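Side-chain contacts in beta-glucuronidase (uncultured Clostridium sp., PDB 6U7J), which hydrolyses beta-D-glucuronides and, as a gut microbial enzyme, probably reactivates estrogens by removing glucuronic acid from their conjugates: residues B[308-313]-B[319-324]; B[315-320]-B[343-348]; B[361-366]-B[397-402]; B[387-392]-B[430-435]. All blocks are in the same frame, centred on the assembly; numbering follows the deposited sequence.

The four contacts sample the helices and loops around a TIM barrel. Contacts 1 and 2 share helix 319-332, lie about 8 Å apart between centres, and are tied directly where Glu308 OE2 meets Ala345 N. Contact 2 passes to contact 3, about 15 Å away between centres, through Tyr344 O and Arg402 NH1. Contacts 3 and 4 interleave along the chain and both use helix 386-403, with centres about 12 Å apart, and Ala365 packs on His392 between them. Contacts 1 and 4, with centres about 32 Å apart, lie on opposite sides of the chain's centre. A calcium ion lies about 3 Å from the side chain of Glu347 in contact 2.

Contact 1: residues B[308-313]-B[319-324]; sequences EDSDIR and EALNVR
In the loop that leads from the first barrel strand, 297-305, to the first outer helix, 319-332, Ser310 meets Leu321 of the helix's first turns. The contact is small, burying 85 Å² in all, and rests on one methyl group. Leu321 CD2 lies 3.5 Å from Ser310 CB, while its sister methyl CD1 is set further back, at 4.2 Å from the same Ser310 CB. Leu321 reaches the loop with CG trans to its backbone N (chi1 -177°), which carries the branch off the helix. The serine hydroxyl sits between its own N and carbonyl carbon (chi1 63°), a setting that leaves Ser310 OG beside the methyl, 3.8 Å from Leu321 CD2, with CB the closer atom. One residue earlier, the backbone atom Asp309 O comes to 4.2 Å from Leu321 CD2.

The acidic side chains of the loop work elsewhere. Asp309 turns away from the helix and forms a salt bridge with Arg575, which also pairs with Asp311, and the second oxygen of Asp309 accepts from Met557 N. Further along, Ile312 packs on Leu321 of the second subunit, and Arg313 reaches Asp318 of that subunit in a salt bridge. Between the two segments themselves, then, the fit is one of shape, a leucine methyl against a serine, while the ionic bonds that fix the course of the loop come from outside.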
loop_
_atom_site.group_PDB
_atom_site.type_symbol
_atom_site.label_atom_id
_atom_site.label_comp_id
_atom_site.label_asym_id
_atom_site.label_seq_id
_atom_site.Cartn_x
_atom_site.Cartn_y
_atom_site.Cartn_z
ATOM N N GLU B 308 -21.442 10.296 7.302
ATOM C CA GLU B 308 -21.425 11.128 6.108
ATOM C C GLU B 308 -19.987 11.610 5.969
ATOM O O GLU B 308 -19.533 12.503 6.697
ATOM C CB GLU B 308 -22.460 12.246 6.195
ATOM C CG GLU B 308 -23.889 11.692 6.000
ATOM C CD GLU B 308 -24.955 12.784 5.901
ATOM O OE1 GLU B 308 -24.883 13.771 6.679
ATOM O OE2 GLU B 308 -25.860 12.648 5.034
ATOM N N ASP B 309 -19.260 10.976 5.054
ATOM C CA ASP B 309 -17.815 11.121 4.935
ATOM C C ASP B 309 -17.364 10.524 3.612
ATOM O O ASP B 309 -17.768 9.402 3.279
ATOM C CB ASP B 309 -17.093 10.426 6.100
ATOM C CG ASP B 309 -15.587 10.381 5.911
ATOM O OD1 ASP B 309 -15.096 9.547 5.124
ATOM O OD2 ASP B 309 -14.882 11.184 6.549
ATOM N N SER B 310 -16.541 11.253 2.858
ATOM C CA SER B 310 -15.869 10.707 1.684
ATOM C C SER B 310 -14.687 11.606 1.365
ATOM O O SER B 310 -14.520 12.672 1.963
ATOM C CB SER B 310 -16.805 10.589 0.478
ATOM O OG SER B 310 -17.259 11.872 0.087
ATOM N N ASP B 311 -13.859 11.162 0.417
ATOM C CA ASP B 311 -12.671 11.926 0.067
ATOM C C ASP B 311 -13.048 13.319 -0.429
ATOM O O ASP B 311 -14.103 13.527 -1.030
ATOM C CB ASP B 311 -11.860 11.205 -1.008
ATOM C CG ASP B 311 -11.167 9.938 -0.485
ATOM O OD1 ASP B 311 -10.837 9.859 0.717
ATOM O OD2 ASP B 311 -10.931 9.022 -1.298
ATOM N N ILE B 312 -12.172 14.280 -0.127
ATOM C CA ILE B 312 -12.187 15.638 -0.666
ATOM C C ILE B 312 -13.298 16.510 -0.091
ATOM O O ILE B 312 -13.013 17.594 0.431
ATOM C CB ILE B 312 -12.257 15.616 -2.199
ATOM C CG1 ILE B 312 -11.017 14.900 -2.744
ATOM C CG2 ILE B 312 -12.360 17.055 -2.723
ATOM C CD1 ILE B 312 -11.024 14.690 -4.211
ATOM N N ARG B 313 -14.561 16.064 -0.180
ATOM C CA ARG B 313 -15.715 16.884 0.188
ATOM C C ARG B 313 -16.135 16.758 1.650
ATOM O O ARG B 313 -17.151 17.354 2.036
ATOM C CB ARG B 313 -16.919 16.526 -0.691
ATOM C CG ARG B 313 -17.418 15.107 -0.442
ATOM C CD ARG B 313 -18.589 14.691 -1.319
ATOM N NE ARG B 313 -18.755 15.504 -2.523
ATOM C CZ ARG B 313 -18.059 15.329 -3.641
ATOM N NH1 ARG B 313 -17.132 14.384 -3.710
ATOM N NH2 ARG B 313 -18.295 16.111 -4.684
ATOM N N GLU B 319 -24.662 12.219 -4.046
ATOM C CA GLU B 319 -25.689 11.228 -4.323
ATOM C C GLU B 319 -25.151 10.066 -5.133
ATOM O O GLU B 319 -25.665 8.944 -5.020
ATOM C CB GLU B 319 -26.869 11.898 -5.010
ATOM C CG GLU B 319 -27.602 12.772 -4.018
ATOM C CD GLU B 319 -28.954 13.152 -4.502
ATOM O OE1 GLU B 319 -29.922 12.413 -4.215
ATOM O OE2 GLU B 319 -29.035 14.187 -5.189
ATOM N N ALA B 320 -24.111 10.303 -5.934
ATOM C CA ALA B 320 -23.467 9.187 -6.606
ATOM C C ALA B 320 -22.853 8.254 -5.580
ATOM O O ALA B 320 -22.976 7.029 -5.689
ATOM C CB ALA B 320 -22.418 9.692 -7.596
ATOM N N LEU B 321 -22.241 8.825 -4.540
ATOM C CA LEU B 321 -21.715 8.023 -3.440
ATOM C C LEU B 321 -22.822 7.254 -2.728
ATOM O O LEU B 321 -22.646 6.078 -2.381
ATOM C CB LEU B 321 -20.980 8.930 -2.457
ATOM C CG LEU B 321 -20.283 8.329 -1.244
ATOM C CD1 LEU B 321 -18.957 7.702 -1.648
ATOM C CD2 LEU B 321 -20.083 9.418 -0.188
ATOM N N ASN B 322 -23.965 7.904 -2.483
ATOM C CA ASN B 322 -25.065 7.227 -1.803
ATOM C C ASN B 322 -25.560 6.030 -2.604
ATOM O O ASN B 322 -25.878 4.982 -2.032
ATOM C CB ASN B 322 -26.222 8.200 -1.557
ATOM C CG ASN B 322 -25.862 9.284 -0.556
ATOM O OD1 ASN B 322 -24.876 9.164 0.176
ATOM N ND2 ASN B 322 -26.647 10.355 -0.534
ATOM N N VAL B 323 -25.670 6.174 -3.923
ATOM C CA VAL B 323 -26.169 5.059 -4.719
ATOM C C VAL B 323 -25.174 3.914 -4.682
ATOM O O VAL B 323 -25.550 2.749 -4.523
ATOM C CB VAL B 323 -26.466 5.495 -6.164
ATOM C CG1 VAL B 323 -26.843 4.273 -6.998
ATOM C CG2 VAL B 323 -27.580 6.558 -6.208
ATOM N N ARG B 324 -23.886 4.230 -4.797
ATOM C CA ARG B 324 -22.862 3.198 -4.682
ATOM C C ARG B 324 -22.937 2.514 -3.327
ATOM O O ARG B 324 -22.815 1.287 -3.239
ATOM C CB ARG B 324 -21.479 3.822 -4.934
ATOM C CG ARG B 324 -20.284 2.971 -4.524
ATOM C CD ARG B 324 -20.060 1.818 -5.497
ATOM N NE ARG B 324 -18.871 1.042 -5.146
ATOM C CZ ARG B 324 -18.466 -0.051 -5.785
ATOM N NH1 ARG B 324 -19.158 -0.520 -6.813
ATOM N NH2 ARG B 324 -17.369 -0.682 -5.388
#

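Contact 2: residues B[315-320]-B[343-348]; sequences KGLDEA and PYAEEM
Leu317 and Glu319 meet Ala345 and Glu347 where two successive outer helices of the TIM barrel, 319-332 and 346-355, begin side by side. With CG anti to the backbone N (chi1 170°), the branch of Leu317 points to the other segment, CD1 toward Ala345 and CD2 toward Glu347. Leu317 CD1 packs on Ala345 CB at 3.9 Å, an apolar touch, and Leu317 CD2 lies 3.8 Å from Glu347 OE1, the two side chains crossing at about a right angle. The contact buries this oxygen without a hydrogen-bonding partner.

Next to this, the extended Glu319 lays its carboxylate against the aliphatic part of Glu347. Glu319 OE1 is 3.5 Å from Glu347 CG and 3.6 Å from Glu347 CB. The bend of Glu347 at chi2 (75°) turns its own carboxylate aside, and the two carboxylate planes stand 74° apart. The charged ends are not in contact, Glu319 OE2 and Glu347 OE2 being 5.4 Å apart.

The second shell probably eases the proximity of the two acids. Arg189, within the sugar-binding domain range, forms a salt bridge with Glu347 through OE2, and a calcium ion lies about 3 Å from that side chain, consistent with its being a ligand. Both glutamates also sit in the first turn of a helix, where the helix dipole would probably favour negative charge. The helix starts are themselves held: Glu308 OE2 accepts from Ala345 N at the N-cap of one, while at the other the N-cap Asp318 accepts from Leu321 N through OD1.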
loop_
_atom_site.group_PDB
_atom_site.type_symbol
_atom_site.label_atom_id
_atom_site.label_comp_id
_atom_site.label_asym_id
_atom_site.label_seq_id
_atom_site.Cartn_x
_atom_site.Cartn_y
_atom_site.Cartn_z
ATOM N N LYS B 315 -18.019 15.834 4.809
ATOM C CA LYS B 315 -19.386 15.393 5.063
ATOM C C LYS B 315 -20.378 15.905 4.027
ATOM O O LYS B 315 -21.590 15.856 4.275
ATOM C CB LYS B 315 -19.845 15.839 6.455
ATOM C CG LYS B 315 -18.796 15.638 7.556
ATOM C CD LYS B 315 -19.433 15.704 8.932
ATOM C CE LYS B 315 -20.239 14.440 9.226
ATOM N NZ LYS B 315 -19.357 13.241 9.405
ATOM N N GLY B 316 -19.905 16.407 2.890
ATOM C CA GLY B 316 -20.819 16.977 1.909
ATOM C C GLY B 316 -21.624 15.898 1.201
ATOM O O GLY B 316 -21.137 14.792 0.945
ATOM N N LEU B 317 -22.880 16.233 0.884
ATOM C CA LEU B 317 -23.775 15.292 0.222
ATOM C C LEU B 317 -23.257 14.922 -1.158
ATOM O O LEU B 317 -22.803 15.771 -1.927
ATOM C CB LEU B 317 -25.176 15.885 0.101
ATOM C CG LEU B 317 -26.190 15.147 -0.781
ATOM C CD1 LEU B 317 -26.592 13.818 -0.148
ATOM C CD2 LEU B 317 -27.428 16.046 -1.057
ATOM N N ASP B 318 -23.347 13.636 -1.473
ATOM C CA ASP B 318 -22.826 13.092 -2.722
ATOM C C ASP B 318 -23.766 11.956 -3.107
ATOM O O ASP B 318 -23.664 10.854 -2.564
ATOM C CB ASP B 318 -21.397 12.597 -2.542
ATOM C CG ASP B 318 -20.765 12.116 -3.851
ATOM O OD1 ASP B 318 -21.497 11.847 -4.834
ATOM O OD2 ASP B 318 -19.515 12.016 -3.895
ATOM N N GLU B 319 -24.662 12.219 -4.046
ATOM C CA GLU B 319 -25.689 11.228 -4.323
ATOM C C GLU B 319 -25.151 10.066 -5.133
ATOM O O GLU B 319 -25.665 8.944 -5.020
ATOM C CB GLU B 319 -26.869 11.898 -5.010
ATOM C CG GLU B 319 -27.602 12.772 -4.018
ATOM C CD GLU B 319 -28.954 13.152 -4.502
ATOM O OE1 GLU B 319 -29.922 12.413 -4.215
ATOM O OE2 GLU B 319 -29.035 14.187 -5.189
ATOM N N ALA B 320 -24.111 10.303 -5.934
ATOM C CA ALA B 320 -23.467 9.187 -6.606
ATOM C C ALA B 320 -22.853 8.254 -5.580
ATOM O O ALA B 320 -22.976 7.029 -5.689
ATOM C CB ALA B 320 -22.418 9.692 -7.596
ATOM N N PRO B 343 -28.290 13.027 12.250
ATOM C CA PRO B 343 -29.176 12.784 11.102
ATOM C C PRO B 343 -28.441 12.944 9.774
ATOM O O PRO B 343 -27.561 13.791 9.630
ATOM C CB PRO B 343 -30.271 13.860 11.259
ATOM C CG PRO B 343 -30.245 14.215 12.715
ATOM C CD PRO B 343 -28.822 14.049 13.173
ATOM N N TYR B 344 -28.819 12.127 8.801
ATOM C CA TYR B 344 -28.255 12.209 7.470
ATOM C C TYR B 344 -29.132 13.102 6.591
ATOM O O TYR B 344 -30.221 13.530 6.987
ATOM C CB TYR B 344 -28.116 10.810 6.849
ATOM C CG TYR B 344 -27.095 9.895 7.530
ATOM C CD1 TYR B 344 -26.280 10.367 8.564
ATOM C CD2 TYR B 344 -26.951 8.557 7.135
ATOM C CE1 TYR B 344 -25.347 9.540 9.186
ATOM C CE2 TYR B 344 -26.026 7.711 7.756
ATOM C CZ TYR B 344 -25.225 8.209 8.778
ATOM O OH TYR B 344 -24.308 7.386 9.405
ATOM N N ALA B 345 -28.630 13.395 5.389
ATOM C CA ALA B 345 -29.391 14.154 4.416
ATOM C C ALA B 345 -30.707 13.444 4.116
ATOM O O ALA B 345 -30.797 12.219 4.145
ATOM C CB ALA B 345 -28.576 14.338 3.136
ATOM N N GLU B 346 -31.744 14.233 3.840
ATOM C CA GLU B 346 -33.044 13.647 3.530
ATOM C C GLU B 346 -32.993 12.789 2.282
ATOM O O GLU B 346 -33.754 11.821 2.172
ATOM C CB GLU B 346 -34.095 14.745 3.378
ATOM C CG GLU B 346 -34.121 15.667 4.555
ATOM C CD GLU B 346 -35.270 16.625 4.522
ATOM O OE1 GLU B 346 -36.437 16.148 4.598
ATOM O OE2 GLU B 346 -34.997 17.851 4.415
ATOM N N GLU B 347 -32.121 13.129 1.329
ATOM C CA GLU B 347 -31.957 12.300 0.135
ATOM C C GLU B 347 -31.654 10.846 0.501
ATOM O O GLU B 347 -32.203 9.922 -0.106
ATOM C CB GLU B 347 -30.842 12.864 -0.755
ATOM C CG GLU B 347 -31.189 14.144 -1.502
ATOM C CD GLU B 347 -31.199 15.363 -0.597
ATOM O OE1 GLU B 347 -30.747 15.236 0.561
ATOM O OE2 GLU B 347 -31.665 16.441 -1.040
ATOM N N MET B 348 -30.794 10.626 1.504
ATOM C CA MET B 348 -30.485 9.263 1.942
ATOM C C MET B 348 -31.713 8.594 2.562
ATOM O O MET B 348 -31.978 7.407 2.319
ATOM C CB MET B 348 -29.305 9.286 2.928
ATOM C CG MET B 348 -28.673 7.903 3.267
ATOM S SD MET B 348 -28.164 6.900 1.823
ATOM C CE MET B 348 -27.035 5.701 2.566
#

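Contact 3: residues B[361-366]-B[397-402]; sequences DEVPAV and KELYQR
Leu399, on the inner face of helix 386-403, packs against Asp361 near the end of barrel strand 358-362 and Val363 just beyond it. The tight part is one methyl pair: Val363 CG1 lies 3.5 Å from Leu399 CD2, closer than carbons usually come. In Val363 this methyl is trans to the carbonyl carbon (chi1 -68°). The other leucine methyl rests against a carboxylate that approaches from the opposite direction, with Leu399 CD1 at 3.9 Å from both Asp361 OD1 and Asp361 OD2; OD2 also lies close to the like-charged Asp403.

Beyond this point the fit loosens. Arg402 points its CB inward too, yet Arg402 NH2 stays 4.9 Å from Asp361 OD1, too far for a salt bridge, and the guanidinium is engaged elsewhere, NH1 donating to Tyr344 O. Away from the strand, Lys397, Glu398, Tyr400 and Gln401 are partly exposed, although His117 bonds Glu398 and Asp200 bonds Gln401. Glu362 turns its side chain away from the helix to a polar network of Arg338, Ser413 and His341, while Asp361 and Val363 meet the leucine, the strand-against-helix layering of a TIM barrel.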
loop_
_atom_site.group_PDB
_atom_site.type_symbol
_atom_site.label_atom_id
_atom_site.label_comp_id
_atom_site.label_asym_id
_atom_site.label_seq_id
_atom_site.Cartn_x
_atom_site.Cartn_y
_atom_site.Cartn_z
ATOM N N ASP B 361 -32.643 5.935 13.259
ATOM C CA ASP B 361 -32.410 7.371 13.099
ATOM C C ASP B 361 -31.922 7.985 14.412
ATOM O O ASP B 361 -32.598 7.870 15.445
ATOM C CB ASP B 361 -33.715 8.031 12.656
ATOM C CG ASP B 361 -33.516 9.212 11.732
ATOM O OD1 ASP B 361 -32.386 9.750 11.607
ATOM O OD2 ASP B 361 -34.533 9.627 11.150
ATOM N N GLU B 362 -30.772 8.671 14.371
ATOM C CA GLU B 362 -30.053 9.051 15.586
ATOM C C GLU B 362 -29.758 10.551 15.635
ATOM O O GLU B 362 -29.382 11.147 14.620
ATOM C CB GLU B 362 -28.740 8.260 15.700
ATOM C CG GLU B 362 -28.033 8.383 17.051
ATOM C CD GLU B 362 -26.835 7.436 17.180
ATOM O OE1 GLU B 362 -27.033 6.282 17.644
ATOM O OE2 GLU B 362 -25.702 7.842 16.802
ATOM N N VAL B 363 -29.905 11.153 16.821
ATOM C CA VAL B 363 -29.578 12.571 17.024
ATOM C C VAL B 363 -28.119 12.720 17.455
ATOM O O VAL B 363 -27.535 11.773 17.993
ATOM C CB VAL B 363 -30.521 13.234 18.051
ATOM C CG1 VAL B 363 -31.941 13.338 17.487
ATOM C CG2 VAL B 363 -30.487 12.514 19.396
ATOM N N PRO B 364 -27.492 13.887 17.271
ATOM C CA PRO B 364 -26.054 13.989 17.560
ATOM C C PRO B 364 -25.725 14.172 19.035
ATOM O O PRO B 364 -24.841 14.962 19.385
ATOM C CB PRO B 364 -25.609 15.207 16.740
ATOM C CG PRO B 364 -26.877 15.757 16.060
ATOM C CD PRO B 364 -28.042 15.162 16.784
ATOM N N ALA B 365 -26.412 13.437 19.904
ATOM C CA ALA B 365 -26.095 13.408 21.332
ATOM C C ALA B 365 -24.938 12.434 21.594
ATOM O O ALA B 365 -25.069 11.398 22.248
ATOM C CB ALA B 365 -27.337 13.036 22.128
ATOM N N VAL B 366 -23.789 12.795 21.041
ATOM C CA VAL B 366 -22.581 11.986 21.071
ATOM C C VAL B 366 -21.489 12.830 21.700
ATOM O O VAL B 366 -21.469 14.058 21.551
ATOM C CB VAL B 366 -22.182 11.513 19.652
ATOM C CG1 VAL B 366 -21.830 12.706 18.768
ATOM C CG2 VAL B 366 -21.034 10.489 19.702
ATOM N N LYS B 397 -37.249 17.106 18.654
ATOM C CA LYS B 397 -38.431 17.699 18.036
ATOM C C LYS B 397 -38.205 17.940 16.546
ATOM O O LYS B 397 -39.046 17.582 15.709
ATOM C CB LYS B 397 -38.768 19.008 18.765
ATOM C CG LYS B 397 -39.878 19.852 18.147
ATOM C CD LYS B 397 -41.148 19.065 18.025
ATOM C CE LYS B 397 -42.347 19.991 17.832
ATOM N NZ LYS B 397 -43.551 19.178 17.478
ATOM N N GLU B 398 -37.060 18.549 16.201
ATOM C CA GLU B 398 -36.729 18.830 14.804
ATOM C C GLU B 398 -36.553 17.540 14.001
ATOM O O GLU B 398 -37.077 17.414 12.888
ATOM C CB GLU B 398 -35.451 19.664 14.731
ATOM C CG GLU B 398 -35.607 21.183 14.787
ATOM C CD GLU B 398 -34.249 21.872 14.687
ATOM O OE1 GLU B 398 -33.524 21.890 15.710
ATOM O OE2 GLU B 398 -33.878 22.352 13.585
ATOM N N LEU B 399 -35.802 16.573 14.543
ATOM C CA LEU B 399 -35.622 15.308 13.825
ATOM C C LEU B 399 -36.962 14.629 13.568
ATOM O O LEU B 399 -37.225 14.174 12.447
ATOM C CB LEU B 399 -34.695 14.361 14.596
ATOM C CG LEU B 399 -34.471 13.029 13.872
ATOM C CD1 LEU B 399 -33.929 13.223 12.464
ATOM C CD2 LEU B 399 -33.534 12.162 14.661
ATOM N N TYR B 400 -37.834 14.577 14.585
ATOM C CA TYR B 400 -39.156 13.977 14.397
ATOM C C TYR B 400 -39.936 14.703 13.309
ATOM O O TYR B 400 -40.519 14.072 12.421
ATOM C CB TYR B 400 -39.944 13.972 15.712
ATOM C CG TYR B 400 -41.372 13.495 15.520
ATOM C CD1 TYR B 400 -41.654 12.150 15.325
ATOM C CD2 TYR B 400 -42.440 14.407 15.485
ATOM C CE1 TYR B 400 -42.963 11.710 15.121
ATOM C CE2 TYR B 400 -43.743 13.985 15.270
ATOM C CZ TYR B 400 -44.003 12.638 15.094
ATOM O OH TYR B 400 -45.298 12.216 14.899
ATOM N N GLN B 401 -39.939 16.036 13.336
ATOM C CA GLN B 401 -40.711 16.759 12.331
ATOM C C GLN B 401 -40.209 16.455 10.927
ATOM O O GLN B 401 -41.002 16.345 9.983
ATOM C CB GLN B 401 -40.665 18.266 12.600
ATOM C CG GLN B 401 -41.686 18.741 13.635
ATOM C CD GLN B 401 -43.108 18.627 13.128
ATOM O OE1 GLN B 401 -43.922 17.908 13.705
ATOM N NE2 GLN B 401 -43.412 19.322 12.031
ATOM N N ARG B 402 -38.890 16.317 10.763
ATOM C CA ARG B 402 -38.354 16.051 9.432
ATOM C C ARG B 402 -38.643 14.622 8.973
ATOM O O ARG B 402 -39.002 14.402 7.810
ATOM C CB ARG B 402 -36.849 16.330 9.403
ATOM C CG ARG B 402 -36.276 16.480 7.989
ATOM C CD ARG B 402 -34.767 16.393 7.999
ATOM N NE ARG B 402 -34.309 15.017 8.212
ATOM C CZ ARG B 402 -33.054 14.609 8.059
ATOM N NH1 ARG B 402 -32.096 15.473 7.684
ATOM N NH2 ARG B 402 -32.750 13.333 8.286
#

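Contact 4: residues B[387-392]-B[430-435]; sequences KTLAYH and EEVTKY
Leu389 and His392, one helical turn apart on helix 386-403, reach across to Glu431 and Val432 of helix 424-439. The two segments run nearly parallel, at 14°, with axes 10.2 Å apart.

Along the first of them, Leu389 makes the closest approach: its CD1 lies 3.4 Å from Val432 CG2, a pair tighter than normal van der Waals contact, as the two side chains slide past each other in opposite directions. The other branch, Leu389 CD2, rests 4.0 Å from Glu431 CB. Only the root of that glutamate takes part, since its chain bends at chi2 and its carboxylate forms a salt bridge with Lys393.

His392 completes the turn. Its CG is directed away from the backbone N in the trans setting (chi1 -166°), and the ring swings over Val432, whose CG1 stands 4.1 Å from the His392 ring centroid and 16° off the ring normal, a CH-pi contact over the face. Val432 CG2 comes to 3.9 Å from His392 ND1, and both valine methyls thus lie over the same face, CG1 on the NE2 side and CG2 toward ND1. Two hydrogen bonds limit rotation of the imidazole, ND1 with Tyr428 OH and NE2 with Ile414 O, and so hold this face toward the valine. Since Ile414 lies on strand 409-416 and Val432 also packs on it, the contact wedges two successive, nearly parallel helices together over a barrel strand, as in the outer layer of a TIM barrel.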
loop_
_atom_site.group_PDB
_atom_site.type_symbol
_atom_site.label_atom_id
_atom_site.label_comp_id
_atom_site.label_asym_id
_atom_site.label_seq_id
_atom_site.Cartn_x
_atom_site.Cartn_y
_atom_site.Cartn_z
ATOM N N LYS B 387 -29.533 22.719 30.132
ATOM C CA LYS B 387 -29.387 23.368 28.848
ATOM C C LYS B 387 -29.254 22.435 27.702
ATOM O O LYS B 387 -29.960 22.561 26.688
ATOM C CB LYS B 387 -28.113 24.196 28.766
ATOM C CG LYS B 387 -28.477 25.427 29.249
ATOM C CD LYS B 387 -29.659 25.771 28.551
ATOM C CE LYS B 387 -30.294 26.442 29.680
ATOM N NZ LYS B 387 -29.452 27.723 29.683
ATOM N N THR B 388 -28.161 21.712 27.800
ATOM C CA THR B 388 -27.973 20.552 26.989
ATOM C C THR B 388 -29.290 19.820 26.888
ATOM O O THR B 388 -29.733 19.480 25.793
ATOM C CB THR B 388 -26.917 19.690 27.632
ATOM O OG1 THR B 388 -25.805 20.514 27.992
ATOM C CG2 THR B 388 -26.505 18.618 26.630
ATOM N N LEU B 389 -29.940 19.598 28.035
ATOM C CA LEU B 389 -31.172 18.818 28.058
ATOM C C LEU B 389 -32.266 19.480 27.225
ATOM O O LEU B 389 -32.941 18.816 26.425
ATOM C CB LEU B 389 -31.619 18.618 29.511
ATOM C CG LEU B 389 -32.959 17.911 29.759
ATOM C CD1 LEU B 389 -33.041 16.644 28.950
ATOM C CD2 LEU B 389 -33.159 17.616 31.247
ATOM N N ALA B 390 -32.469 20.790 27.404
ATOM C CA ALA B 390 -33.508 21.472 26.636
ATOM C C ALA B 390 -33.159 21.487 25.153
ATOM O O ALA B 390 -34.031 21.273 24.301
ATOM C CB ALA B 390 -33.718 22.891 27.156
ATOM N N TYR B 391 -31.873 21.688 24.828
ATOM C CA TYR B 391 -31.472 21.675 23.427
ATOM C C TYR B 391 -31.601 20.266 22.842
ATOM O O TYR B 391 -32.032 20.097 21.695
ATOM C CB TYR B 391 -30.047 22.226 23.290
ATOM C CG TYR B 391 -29.558 22.176 21.867
ATOM C CD1 TYR B 391 -30.166 22.946 20.887
ATOM C CD2 TYR B 391 -28.518 21.319 21.494
ATOM C CE1 TYR B 391 -29.750 22.891 19.583
ATOM C CE2 TYR B 391 -28.082 21.260 20.189
ATOM C CZ TYR B 391 -28.705 22.046 19.239
ATOM O OH TYR B 391 -28.299 21.991 17.937
ATOM N N HIS B 392 -31.290 19.248 23.643
ATOM C CA HIS B 392 -31.428 17.855 23.220
ATOM C C HIS B 392 -32.880 17.527 22.861
ATOM O O HIS B 392 -33.155 16.899 21.828
ATOM C CB HIS B 392 -30.908 16.967 24.352
ATOM C CG HIS B 392 -30.663 15.535 23.984
ATOM N ND1 HIS B 392 -29.931 14.690 24.792
ATOM C CD2 HIS B 392 -31.071 14.788 22.933
ATOM C CE1 HIS B 392 -29.888 13.488 24.249
ATOM N NE2 HIS B 392 -30.560 13.521 23.113
ATOM N N GLU B 430 -34.151 10.063 31.425
ATOM C CA GLU B 430 -35.578 9.856 31.653
ATOM C C GLU B 430 -36.384 10.999 31.069
ATOM O O GLU B 430 -37.416 10.775 30.418
ATOM C CB GLU B 430 -35.886 9.724 33.141
ATOM C CG GLU B 430 -37.312 9.262 33.370
ATOM C CD GLU B 430 -37.752 9.397 34.806
ATOM O OE1 GLU B 430 -38.730 8.721 35.196
ATOM O OE2 GLU B 430 -37.120 10.180 35.544
ATOM N N GLU B 431 -35.926 12.235 31.290
ATOM C CA GLU B 431 -36.554 13.382 30.650
ATOM C C GLU B 431 -36.520 13.245 29.133
ATOM O O GLU B 431 -37.546 13.405 28.461
ATOM C CB GLU B 431 -35.860 14.665 31.099
ATOM C CG GLU B 431 -36.605 15.401 32.194
ATOM C CD GLU B 431 -38.060 15.647 31.822
ATOM O OE1 GLU B 431 -38.313 16.423 30.871
ATOM O OE2 GLU B 431 -38.946 15.042 32.463
ATOM N N VAL B 432 -35.346 12.928 28.571
ATOM C CA VAL B 432 -35.231 12.853 27.117
ATOM C C VAL B 432 -36.149 11.772 26.571
ATOM O O VAL B 432 -36.877 11.988 25.596
ATOM C CB VAL B 432 -33.772 12.614 26.684
ATOM C CG1 VAL B 432 -33.705 12.425 25.173
ATOM C CG2 VAL B 432 -32.892 13.770 27.079
ATOM N N THR B 433 -36.136 10.591 27.197
ATOM C CA THR B 433 -36.930 9.482 26.669
ATOM C C THR B 433 -38.424 9.783 26.754
ATOM O O THR B 433 -39.170 9.535 25.800
ATOM C CB THR B 433 -36.605 8.188 27.411
ATOM O OG1 THR B 433 -36.567 8.443 28.821
ATOM C CG2 THR B 433 -35.269 7.640 26.970
ATOM N N LYS B 434 -38.873 10.338 27.880
ATOM C CA LYS B 434 -40.279 10.711 27.997
ATOM C C LYS B 434 -40.677 11.721 26.931
ATOM O O LYS B 434 -41.778 11.640 26.373
ATOM C CB LYS B 434 -40.555 11.260 29.392
ATOM C CG LYS B 434 -40.851 10.157 30.400
ATOM C CD LYS B 434 -40.687 10.608 31.841
ATOM C CE LYS B 434 -40.889 12.094 31.990
ATOM N NZ LYS B 434 -42.293 12.476 31.666
ATOM N N TYR B 435 -39.780 12.653 26.596
ATOM C CA TYR B 435 -40.131 13.670 25.605
ATOM C C TYR B 435 -40.302 13.071 24.210
ATOM O O TYR B 435 -41.224 13.453 23.481
ATOM C CB TYR B 435 -39.084 14.782 25.578
ATOM C CG TYR B 435 -39.454 15.880 24.616
ATOM C CD1 TYR B 435 -38.798 16.015 23.394
ATOM C CD2 TYR B 435 -40.493 16.767 24.913
ATOM C CE1 TYR B 435 -39.149 17.022 22.501
ATOM C CE2 TYR B 435 -40.852 17.776 24.025
ATOM C CZ TYR B 435 -40.174 17.898 22.823
ATOM O OH TYR B 435 -40.532 18.886 21.942
#